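Local coordinates for N-deoxyribosyltransferase (Bacillus psychrosaccharolyticus, PDB 6EVS), which catalyses the transfer of 2-deoxyribose from one nucleoside to another nucleobase, exchanging the base of 2'-deoxynucleosides, at residues 21-31 against 121-129; 95-103 against 110-121. All coordinates share one frame; numbering follows the deposited sequence.

Contact 1 of 2, residues 21-31 against 121-129; sequences KAEQVLRDLGH and WNDVENYDF
K21 lays its CG over the five-membered ring of W121 in a CH-pi contact, 3.6 Å from CG to the ring centroid. It begins a seam on one face of the parallel sheet of this flavodoxin-like alpha/beta fold, where the 21-28 turns of helix 13-28 run at 25° to helix 121-126. The K21 chain leaves with CG anti to the backbone N (chi1 178°) and bends at the next bond, and its NZ donates to Q24 OE1. Beside it, A22 CB meets W121 at CH2, 3.6 Å away, and V25 CG1 reaches CE3. The E125 side chain crosses that of V25 at about a right angle, its OE1 3.6 Å from V25 CG2. Nearer the sheet, L26 CD2 touches both V124 CG1 and F129 CZ, 4.0 Å from each. F70 of strand 68-72 lies under both L26 and V124. L29 sets its methyls CD1 and CD2 against V124 O and E125 O. The helix then ends in a Schellman motif at G30, whose positive phi turns the chain so that H31 comes back against F129. H31 ND1 is hydrogen-bonded to the backbone N of A2, which helps to orient the imidazole, and Y127 takes the other face of F129. The H31 and F129 rings are inclined at 45°, with H31 NE2 lying 3.3 Å above the centre of the F129 ring.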
loop_
_atom_site.group_PDB
_atom_site.type_symbol
_atom_site.label_atom_id
_atom_site.label_comp_id
_atom_site.label_asym_id
_atom_site.label_seq_id
_atom_site.Cartn_x
_atom_site.Cartn_y
_atom_site.Cartn_z
ATOM N N LYS A 21 -13.512 -0.950 29.937
ATOM C CA LYS A 21 -12.300 -1.376 30.624
ATOM C C LYS A 21 -11.082 -1.167 29.737
ATOM O O LYS A 21 -10.027 -0.738 30.219
ATOM C CB LYS A 21 -12.418 -2.843 31.045
ATOM C CG LYS A 21 -11.175 -3.410 31.745
ATOM C CD LYS A 21 -10.816 -2.597 32.984
ATOM C CE LYS A 21 -9.885 -3.355 33.916
ATOM N NZ LYS A 21 -9.735 -2.638 35.219
ATOM N N ALA A 22 -11.216 -1.457 28.439
ATOM C CA ALA A 22 -10.110 -1.241 27.508
ATOM C C ALA A 22 -9.724 0.231 27.449
ATOM O O ALA A 22 -8.532 0.571 27.474
ATOM C CB ALA A 22 -10.474 -1.747 26.111
ATOM N N GLU A 23 -10.720 1.116 27.337
ATOM C CA GLU A 23 -10.447 2.552 27.338
ATOM C C GLU A 23 -9.682 2.952 28.594
ATOM O O GLU A 23 -8.636 3.613 28.518
ATOM C CB GLU A 23 -11.750 3.344 27.239
ATOM C CG GLU A 23 -12.498 3.226 25.909
ATOM C CD GLU A 23 -13.954 3.674 26.042
ATOM O OE1 GLU A 23 -14.396 3.896 27.197
ATOM O OE2 GLU A 23 -14.647 3.813 25.004
ATOM N N GLN A 24 -10.163 2.507 29.757
ATOM C CA GLN A 24 -9.542 2.877 31.024
ATOM C C GLN A 24 -8.121 2.336 31.126
ATOM O O GLN A 24 -7.203 3.049 31.544
ATOM C CB GLN A 24 -10.394 2.368 32.194
ATOM C CG GLN A 24 -9.617 2.238 33.502
ATOM C CD GLN A 24 -10.121 1.111 34.387
ATOM O OE1 GLN A 24 -9.375 0.192 34.740
ATOM N NE2 GLN A 24 -11.395 1.181 34.760
ATOM N N VAL A 25 -7.919 1.070 30.758
ATOM C CA VAL A 25 -6.596 0.468 30.910
ATOM C C VAL A 25 -5.596 1.140 29.974
ATOM O O VAL A 25 -4.499 1.540 30.391
ATOM C CB VAL A 25 -6.661 -1.049 30.667
ATOM C CG1 VAL A 25 -5.254 -1.619 30.448
ATOM C CG2 VAL A 25 -7.342 -1.745 31.849
ATOM N N LEU A 26 -5.963 1.275 28.697
ATOM C CA LEU A 26 -5.007 1.796 27.725
ATOM C C LEU A 26 -4.730 3.273 27.959
ATOM O O LEU A 26 -3.601 3.728 27.742
ATOM C CB LEU A 26 -5.509 1.564 26.297
ATOM C CG LEU A 26 -5.694 0.097 25.899
ATOM C CD1 LEU A 26 -6.354 -0.043 24.542
ATOM C CD2 LEU A 26 -4.360 -0.642 25.916
ATOM N N ARG A 27 -5.731 4.027 28.425
ATOM C CA ARG A 27 -5.531 5.456 28.665
ATOM C C ARG A 27 -4.752 5.701 29.951
ATOM O O ARG A 27 -3.959 6.646 30.027
ATOM C CB ARG A 27 -6.882 6.177 28.700
ATOM C CG ARG A 27 -7.487 6.378 27.313
ATOM C CD ARG A 27 -8.775 7.234 27.326
ATOM N NE ARG A 27 -9.254 7.416 25.957
ATOM C CZ ARG A 27 -10.531 7.481 25.593
ATOM N NH1 ARG A 27 -11.487 7.387 26.503
ATOM N NH2 ARG A 27 -10.844 7.656 24.315
ATOM N N ASP A 28 -4.962 4.866 30.970
ATOM C CA ASP A 28 -4.170 4.991 32.187
ATOM C C ASP A 28 -2.709 4.659 31.940
ATOM O O ASP A 28 -1.844 5.071 32.722
ATOM C CB ASP A 28 -4.714 4.079 33.292
ATOM C CG ASP A 28 -6.066 4.537 33.815
ATOM O OD1 ASP A 28 -6.415 5.724 33.625
ATOM O OD2 ASP A 28 -6.769 3.706 34.427
ATOM N N LEU A 29 -2.416 3.894 30.894
ATOM C CA LEU A 29 -1.040 3.637 30.500
ATOM C C LEU A 29 -0.428 4.804 29.729
ATOM O O LEU A 29 0.754 4.740 29.376
ATOM C CB LEU A 29 -0.973 2.353 29.668
ATOM C CG LEU A 29 -1.206 1.045 30.442
ATOM C CD1 LEU A 29 -1.487 -0.112 29.488
ATOM C CD2 LEU A 29 -0.030 0.716 31.367
ATOM N N GLY A 30 -1.191 5.869 29.479
ATOM C CA GLY A 30 -0.696 7.040 28.783
ATOM C C GLY A 30 -0.950 7.062 27.291
ATOM O O GLY A 30 -0.525 8.014 26.622
ATOM N N HIS A 31 -1.646 6.063 26.752
ATOM C CA HIS A 31 -1.854 5.988 25.315
ATOM C C HIS A 31 -3.005 6.894 24.888
ATOM O O HIS A 31 -3.892 7.229 25.677
ATOM C CB HIS A 31 -2.130 4.545 24.895
ATOM C CG HIS A 31 -1.017 3.602 25.238
ATOM N ND1 HIS A 31 0.226 3.665 24.638
ATOM C CD2 HIS A 31 -0.954 2.588 26.135
ATOM C CE1 HIS A 31 1.003 2.724 25.145
ATOM N NE2 HIS A 31 0.311 2.057 26.054
ATOM N N TRP A 121 -6.130 -8.435 31.682
ATOM C CA TRP A 121 -5.740 -7.032 31.539
ATOM C C TRP A 121 -4.389 -6.757 32.193
ATOM O O TRP A 121 -3.648 -5.886 31.729
ATOM C CB TRP A 121 -6.834 -6.112 32.096
ATOM C CG TRP A 121 -8.036 -6.049 31.192
ATOM C CD1 TRP A 121 -9.292 -6.522 31.458
ATOM C CD2 TRP A 121 -8.080 -5.523 29.865
ATOM N NE1 TRP A 121 -10.118 -6.298 30.380
ATOM C CE2 TRP A 121 -9.395 -5.695 29.388
ATOM C CE3 TRP A 121 -7.137 -4.910 29.033
ATOM C CZ2 TRP A 121 -9.787 -5.274 28.114
ATOM C CZ3 TRP A 121 -7.535 -4.492 27.765
ATOM C CH2 TRP A 121 -8.846 -4.676 27.322
ATOM N N ASN A 122 -4.023 -7.506 33.244
ATOM C CA ASN A 122 -2.708 -7.275 33.835
ATOM C C ASN A 122 -1.588 -7.607 32.853
ATOM O O ASN A 122 -0.519 -6.982 32.892
ATOM C CB ASN A 122 -2.572 -8.065 35.135
ATOM C CG ASN A 122 -3.456 -7.512 36.233
ATOM O OD1 ASN A 122 -4.511 -8.069 36.538
ATOM N ND2 ASN A 122 -3.044 -6.389 36.814
ATOM N N ASP A 123 -1.821 -8.557 31.943
ATOM C CA ASP A 123 -0.835 -8.833 30.902
ATOM C C ASP A 123 -0.701 -7.651 29.953
ATOM O O ASP A 123 0.407 -7.335 29.505
ATOM C CB ASP A 123 -1.217 -10.092 30.128
ATOM C CG ASP A 123 -1.086 -11.346 30.959
ATOM O OD1 ASP A 123 -0.374 -11.306 31.983
ATOM O OD2 ASP A 123 -1.703 -12.365 30.592
ATOM N N VAL A 124 -1.823 -7.003 29.622
ATOM C CA VAL A 124 -1.772 -5.777 28.830
ATOM C C VAL A 124 -1.057 -4.679 29.603
ATOM O O VAL A 124 -0.321 -3.871 29.028
ATOM C CB VAL A 124 -3.190 -5.325 28.419
ATOM C CG1 VAL A 124 -3.116 -4.028 27.621
ATOM C CG2 VAL A 124 -3.926 -6.400 27.633
ATOM N N GLU A 125 -1.274 -4.623 30.917
ATOM C CA GLU A 125 -0.683 -3.553 31.712
ATOM C C GLU A 125 0.832 -3.671 31.787
ATOM O O GLU A 125 1.518 -2.654 31.944
ATOM C CB GLU A 125 -1.299 -3.536 33.110
ATOM C CG GLU A 125 -2.620 -2.782 33.125
ATOM C CD GLU A 125 -3.595 -3.295 34.161
ATOM O OE1 GLU A 125 -4.804 -3.029 33.998
ATOM O OE2 GLU A 125 -3.162 -3.951 35.135
ATOM N N ASN A 126 1.368 -4.885 31.654
ATOM C CA ASN A 126 2.807 -5.111 31.694
ATOM C C ASN A 126 3.455 -5.194 30.314
ATOM O O ASN A 126 4.683 -5.259 30.233
ATOM C CB ASN A 126 3.113 -6.392 32.474
ATOM C CG ASN A 126 2.751 -6.274 33.942
ATOM O OD1 ASN A 126 2.858 -5.200 34.538
ATOM N ND2 ASN A 126 2.320 -7.384 34.535
ATOM N N TYR A 127 2.666 -5.191 29.238
ATOM C CA TYR A 127 3.210 -5.290 27.887
ATOM C C TYR A 127 4.093 -4.087 27.557
ATOM O O TYR A 127 3.764 -2.944 27.892
ATOM C CB TYR A 127 2.062 -5.387 26.882
ATOM C CG TYR A 127 2.487 -5.652 25.460
ATOM C CD1 TYR A 127 2.869 -6.929 25.049
ATOM C CD2 TYR A 127 2.502 -4.621 24.518
ATOM C CE1 TYR A 127 3.249 -7.171 23.733
ATOM C CE2 TYR A 127 2.872 -4.857 23.206
ATOM C CZ TYR A 127 3.249 -6.128 22.819
ATOM O OH TYR A 127 3.621 -6.351 21.509
ATOM N N ASP A 128 5.215 -4.342 26.882
ATOM C CA ASP A 128 6.132 -3.276 26.478
ATOM C C ASP A 128 5.685 -2.744 25.120
ATOM O O ASP A 128 6.045 -3.293 24.077
ATOM C CB ASP A 128 7.570 -3.782 26.433
ATOM C CG ASP A 128 8.586 -2.649 26.349
ATOM O OD1 ASP A 128 8.228 -1.546 25.878
ATOM O OD2 ASP A 128 9.745 -2.863 26.754
ATOM N N PHE A 129 4.903 -1.661 25.139
ATOM C CA PHE A 129 4.415 -1.044 23.910
ATOM C C PHE A 129 5.543 -0.406 23.103
ATOM O O PHE A 129 5.432 -0.278 21.877
ATOM C CB PHE A 129 3.367 0.024 24.241
ATOM C CG PHE A 129 2.022 -0.523 24.591
ATOM C CD1 PHE A 129 1.770 -1.013 25.863
ATOM C CD2 PHE A 129 0.999 -0.532 23.657
ATOM C CE1 PHE A 129 0.511 -1.502 26.198
ATOM C CE2 PHE A 129 -0.256 -1.010 23.983
ATOM C CZ PHE A 129 -0.500 -1.503 25.254
#

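Contact 2 of 2, residues 95-103 against 110-121; sequences PVMLFSPTG and ITDSLHAYFEDW
V96 O takes a strong bond from H115 N (2.7 Å, 163°) and a weaker one from A116 N, starting the parallel pairing of strands 96-99 and 116-118 in a beta-alpha-beta unit. From there L98 N donates to A116 O, L98 O accepts from F118 N at 2.8 Å, and S100 N closes the run on F118 O. Waters finish both ends: one links V96 N to S113 O, the other S100 O to E119 O. S100 OG accepts from G103 N in an ST motif and also bonds I73 O; nearby, Y117 OH makes a short 2.5 Å bond to the anti side of E119 OE2, which rests against G103 CA. On the sheet face carrying M97, A116 and F118, M97 CE sits 3.6 Å from F118 CE1. F99, on that same face with its CG anti to the backbone N (chi1 -179°), carries its ring out to stack face-to-face on the six-membered ring of W121, centroids 3.9 Å apart and planes at 14°. Across the sheet, L98 CD2 packs on I110 CG2 and L114 CD2. Main-chain bonds thus set the register, while apolar side chains pack on both faces of the paired strands.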
loop_
_atom_site.group_PDB
_atom_site.type_symbol
_atom_site.label_atom_id
_atom_site.label_comp_id
_atom_site.label_asym_id
_atom_site.label_seq_id
_atom_site.Cartn_x
_atom_site.Cartn_y
_atom_site.Cartn_z
ATOM N N PRO A 95 0.321 -2.928 13.636
ATOM C CA PRO A 95 0.366 -4.111 14.511
ATOM C C PRO A 95 -0.988 -4.303 15.188
ATOM O O PRO A 95 -1.600 -3.346 15.669
ATOM C CB PRO A 95 1.472 -3.771 15.510
ATOM C CG PRO A 95 2.453 -2.938 14.676
ATOM C CD PRO A 95 1.481 -2.041 13.857
ATOM N N VAL A 96 -1.481 -5.532 15.174
ATOM C CA VAL A 96 -2.776 -5.844 15.769
ATOM C C VAL A 96 -2.559 -6.507 17.119
ATOM O O VAL A 96 -1.872 -7.528 17.212
ATOM C CB VAL A 96 -3.623 -6.742 14.852
ATOM C CG1 VAL A 96 -4.812 -7.292 15.628
ATOM C CG2 VAL A 96 -4.086 -5.973 13.642
ATOM N N MET A 97 -3.157 -5.931 18.161
ATOM C CA MET A 97 -3.277 -6.572 19.457
ATOM C C MET A 97 -4.720 -7.009 19.676
ATOM O O MET A 97 -5.659 -6.308 19.290
ATOM C CB MET A 97 -2.833 -5.653 20.599
ATOM C CG MET A 97 -1.301 -5.386 20.630
ATOM S SD MET A 97 -1.014 -3.874 21.543
ATOM C CE MET A 97 -0.552 -4.334 23.176
ATOM N N LEU A 98 -4.898 -8.167 20.297
ATOM C CA LEU A 98 -6.228 -8.736 20.448
ATOM C C LEU A 98 -6.426 -9.181 21.887
ATOM O O LEU A 98 -5.531 -9.780 22.495
ATOM C CB LEU A 98 -6.438 -9.909 19.476
ATOM C CG LEU A 98 -7.875 -10.388 19.246
ATOM C CD1 LEU A 98 -8.646 -9.383 18.409
ATOM C CD2 LEU A 98 -7.896 -11.765 18.590
ATOM N N PHE A 99 -7.600 -8.868 22.426
ATOM C CA PHE A 99 -8.005 -9.278 23.756
ATOM C C PHE A 99 -9.267 -10.121 23.624
ATOM O O PHE A 99 -10.234 -9.702 22.983
ATOM C CB PHE A 99 -8.254 -8.063 24.666
ATOM C CG PHE A 99 -8.654 -8.438 26.075
ATOM C CD1 PHE A 99 -9.982 -8.579 26.413
ATOM C CD2 PHE A 99 -7.693 -8.655 27.053
ATOM C CE1 PHE A 99 -10.353 -8.944 27.703
ATOM C CE2 PHE A 99 -8.060 -9.016 28.348
ATOM C CZ PHE A 99 -9.385 -9.154 28.669
ATOM N N SER A 100 -9.263 -11.311 24.210
ATOM C CA SER A 100 -10.468 -12.145 24.140
ATOM C C SER A 100 -11.016 -12.365 25.542
ATOM O O SER A 100 -10.353 -13.025 26.365
ATOM C CB SER A 100 -10.183 -13.485 23.447
ATOM O OG SER A 100 -11.315 -14.348 23.458
ATOM N N PRO A 101 -12.195 -11.831 25.868
ATOM C CA PRO A 101 -12.749 -12.033 27.222
ATOM C C PRO A 101 -13.110 -13.482 27.523
ATOM O O PRO A 101 -13.269 -13.832 28.700
ATOM C CB PRO A 101 -14.004 -11.137 27.233
ATOM C CG PRO A 101 -13.821 -10.173 26.085
ATOM C CD PRO A 101 -13.024 -10.922 25.054
ATOM N N THR A 102 -13.237 -14.332 26.502
ATOM C CA THR A 102 -13.699 -15.707 26.678
ATOM C C THR A 102 -12.596 -16.748 26.579
ATOM O O THR A 102 -12.737 -17.827 27.148
ATOM C CB THR A 102 -14.769 -16.040 25.630
ATOM O OG1 THR A 102 -14.136 -16.336 24.376
ATOM C CG2 THR A 102 -15.702 -14.856 25.436
ATOM N N GLY A 103 -11.514 -16.464 25.857
ATOM C CA GLY A 103 -10.489 -17.463 25.638
ATOM C C GLY A 103 -10.891 -18.594 24.719
ATOM O O GLY A 103 -10.257 -19.651 24.745
ATOM N N ILE A 110 -7.752 -14.301 11.726
ATOM C CA ILE A 110 -7.464 -13.329 12.775
ATOM C C ILE A 110 -6.249 -13.749 13.596
ATOM O O ILE A 110 -5.325 -12.952 13.816
ATOM C CB ILE A 110 -8.712 -13.134 13.657
ATOM C CG1 ILE A 110 -9.793 -12.382 12.866
ATOM C CG2 ILE A 110 -8.345 -12.403 14.941
ATOM C CD1 ILE A 110 -11.073 -12.167 13.645
ATOM N N THR A 111 -6.214 -15.010 14.055
ATOM C CA THR A 111 -5.091 -15.438 14.893
ATOM C C THR A 111 -3.763 -15.394 14.150
ATOM O O THR A 111 -2.717 -15.168 14.771
ATOM C CB THR A 111 -5.317 -16.849 15.433
ATOM O OG1 THR A 111 -5.179 -17.793 14.366
ATOM C CG2 THR A 111 -6.698 -16.969 16.025
ATOM N N ASP A 112 -3.767 -15.631 12.839
ATOM C CA ASP A 112 -2.517 -15.602 12.078
ATOM C C ASP A 112 -2.114 -14.192 11.649
ATOM O O ASP A 112 -1.064 -14.027 11.011
ATOM C CB ASP A 112 -2.634 -16.506 10.848
ATOM C CG ASP A 112 -2.640 -17.985 11.209
ATOM O OD1 ASP A 112 -3.732 -18.586 11.359
ATOM O OD2 ASP A 112 -1.544 -18.552 11.363
ATOM N N SER A 113 -2.933 -13.189 11.974
ATOM C CA SER A 113 -2.716 -11.783 11.633
ATOM C C SER A 113 -2.364 -10.921 12.827
ATOM O O SER A 113 -2.174 -9.713 12.656
ATOM C CB SER A 113 -3.985 -11.150 11.028
ATOM O OG SER A 113 -4.623 -11.971 10.097
ATOM N N LEU A 114 -2.407 -11.460 14.034
ATOM C CA LEU A 114 -2.235 -10.622 15.205
ATOM C C LEU A 114 -0.769 -10.618 15.585
ATOM O O LEU A 114 -0.019 -11.533 15.242
ATOM C CB LEU A 114 -3.107 -11.105 16.376
ATOM C CG LEU A 114 -2.925 -12.462 17.026
ATOM C CD1 LEU A 114 -1.818 -12.426 18.081
ATOM C CD2 LEU A 114 -4.264 -12.927 17.651
ATOM N N HIS A 115 -0.352 -9.558 16.265
ATOM C CA HIS A 115 1.016 -9.505 16.761
ATOM C C HIS A 115 1.107 -9.855 18.238
ATOM O O HIS A 115 2.120 -10.404 18.676
ATOM C CB HIS A 115 1.612 -8.104 16.541
ATOM C CG HIS A 115 3.055 -8.018 16.923
ATOM N ND1 HIS A 115 4.049 -8.653 16.216
ATOM C CD2 HIS A 115 3.666 -7.400 17.963
ATOM C CE1 HIS A 115 5.218 -8.411 16.789
ATOM N NE2 HIS A 115 5.015 -7.649 17.849
ATOM N N ALA A 116 0.076 -9.529 19.018
ATOM C CA ALA A 116 0.075 -9.835 20.440
ATOM C C ALA A 116 -1.339 -10.211 20.864
ATOM O O ALA A 116 -2.317 -9.581 20.446
ATOM C CB ALA A 116 0.603 -8.655 21.267
ATOM N N TYR A 117 -1.440 -11.263 21.666
ATOM C CA TYR A 117 -2.714 -11.810 22.103
ATOM C C TYR A 117 -2.755 -11.815 23.625
ATOM O O TYR A 117 -1.795 -12.255 24.273
ATOM C CB TYR A 117 -2.907 -13.230 21.554
ATOM C CG TYR A 117 -4.145 -13.933 22.081
ATOM C CD1 TYR A 117 -4.052 -14.909 23.077
ATOM C CD2 TYR A 117 -5.405 -13.613 21.588
ATOM C CE1 TYR A 117 -5.187 -15.553 23.559
ATOM C CE2 TYR A 117 -6.548 -14.246 22.070
ATOM C CZ TYR A 117 -6.430 -15.218 23.052
ATOM O OH TYR A 117 -7.551 -15.860 23.538
ATOM N N PHE A 118 -3.871 -11.338 24.188
ATOM C CA PHE A 118 -4.049 -11.185 25.628
ATOM C C PHE A 118 -5.360 -11.814 26.085
ATOM O O PHE A 118 -6.377 -11.738 25.383
ATOM C CB PHE A 118 -4.043 -9.701 26.028
ATOM C CG PHE A 118 -2.809 -8.974 25.602
ATOM C CD1 PHE A 118 -2.776 -8.281 24.401
ATOM C CD2 PHE A 118 -1.667 -9.021 26.390
ATOM C CE1 PHE A 118 -1.624 -7.619 24.003
ATOM C CE2 PHE A 118 -0.516 -8.368 25.996
ATOM C CZ PHE A 118 -0.495 -7.679 24.809
ATOM N N GLU A 119 -5.335 -12.415 27.272
ATOM C CA GLU A 119 -6.560 -12.862 27.921
ATOM C C GLU A 119 -6.730 -12.293 29.322
ATOM O O GLU A 119 -7.705 -12.639 29.998
ATOM C CB GLU A 119 -6.625 -14.399 27.957
ATOM C CG GLU A 119 -6.872 -15.036 26.584
ATOM C CD GLU A 119 -7.085 -16.534 26.680
ATOM O OE1 GLU A 119 -7.222 -17.012 27.809
ATOM O OE2 GLU A 119 -7.115 -17.229 25.641
ATOM N N ASP A 120 -5.834 -11.415 29.768
ATOM C CA ASP A 120 -5.976 -10.776 31.068
ATOM C C ASP A 120 -5.483 -9.345 30.951
ATOM O O ASP A 120 -4.527 -9.065 30.220
ATOM C CB ASP A 120 -5.195 -11.522 32.154
ATOM C CG ASP A 120 -5.312 -10.860 33.523
ATOM O OD1 ASP A 120 -4.525 -11.235 34.422
ATOM O OD2 ASP A 120 -6.187 -9.981 33.713
ATOM N N TRP A 121 -6.130 -8.435 31.682
ATOM C CA TRP A 121 -5.740 -7.032 31.539
ATOM C C TRP A 121 -4.389 -6.757 32.193
ATOM O O TRP A 121 -3.648 -5.886 31.729
ATOM C CB TRP A 121 -6.834 -6.112 32.096
ATOM C CG TRP A 121 -8.036 -6.049 31.192
ATOM C CD1 TRP A 121 -9.292 -6.522 31.458
ATOM C CD2 TRP A 121 -8.080 -5.523 29.865
ATOM N NE1 TRP A 121 -10.118 -6.298 30.380
ATOM C CE2 TRP A 121 -9.395 -5.695 29.388
ATOM C CE3 TRP A 121 -7.137 -4.910 29.033
ATOM C CZ2 TRP A 121 -9.787 -5.274 28.114
ATOM C CZ3 TRP A 121 -7.535 -4.492 27.765
ATOM C CH2 TRP A 121 -8.846 -4.676 27.322
HETATM O O HOH W 1 -0.603 -7.751 13.383
HETATM O O HOH W 2 -10.327 -13.358 29.123
#

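Overall arrangement
Contact 2 is the more buried of the two and belongs to the sheet itself, pairing one of its two outermost strands within the chain, 116-118, with 96-99. Contact 1 lies one layer out, partly buried, where two helices meet above that sheet. Their chemistry differs accordingly: contact 2 adds backbone hydrogen bonds and bridging waters to its packing, whereas contact 1 relies on side-chain packing and ring contacts. They are joined by W121, the first residue of helix 121-126, which presents its indole to F99 as well as to helix 13-28. M97 CE also reaches Y127 and F129, and V124 rests on F118. At the far end, T111 and D112 of contact 2 bond to neighbouring subunits.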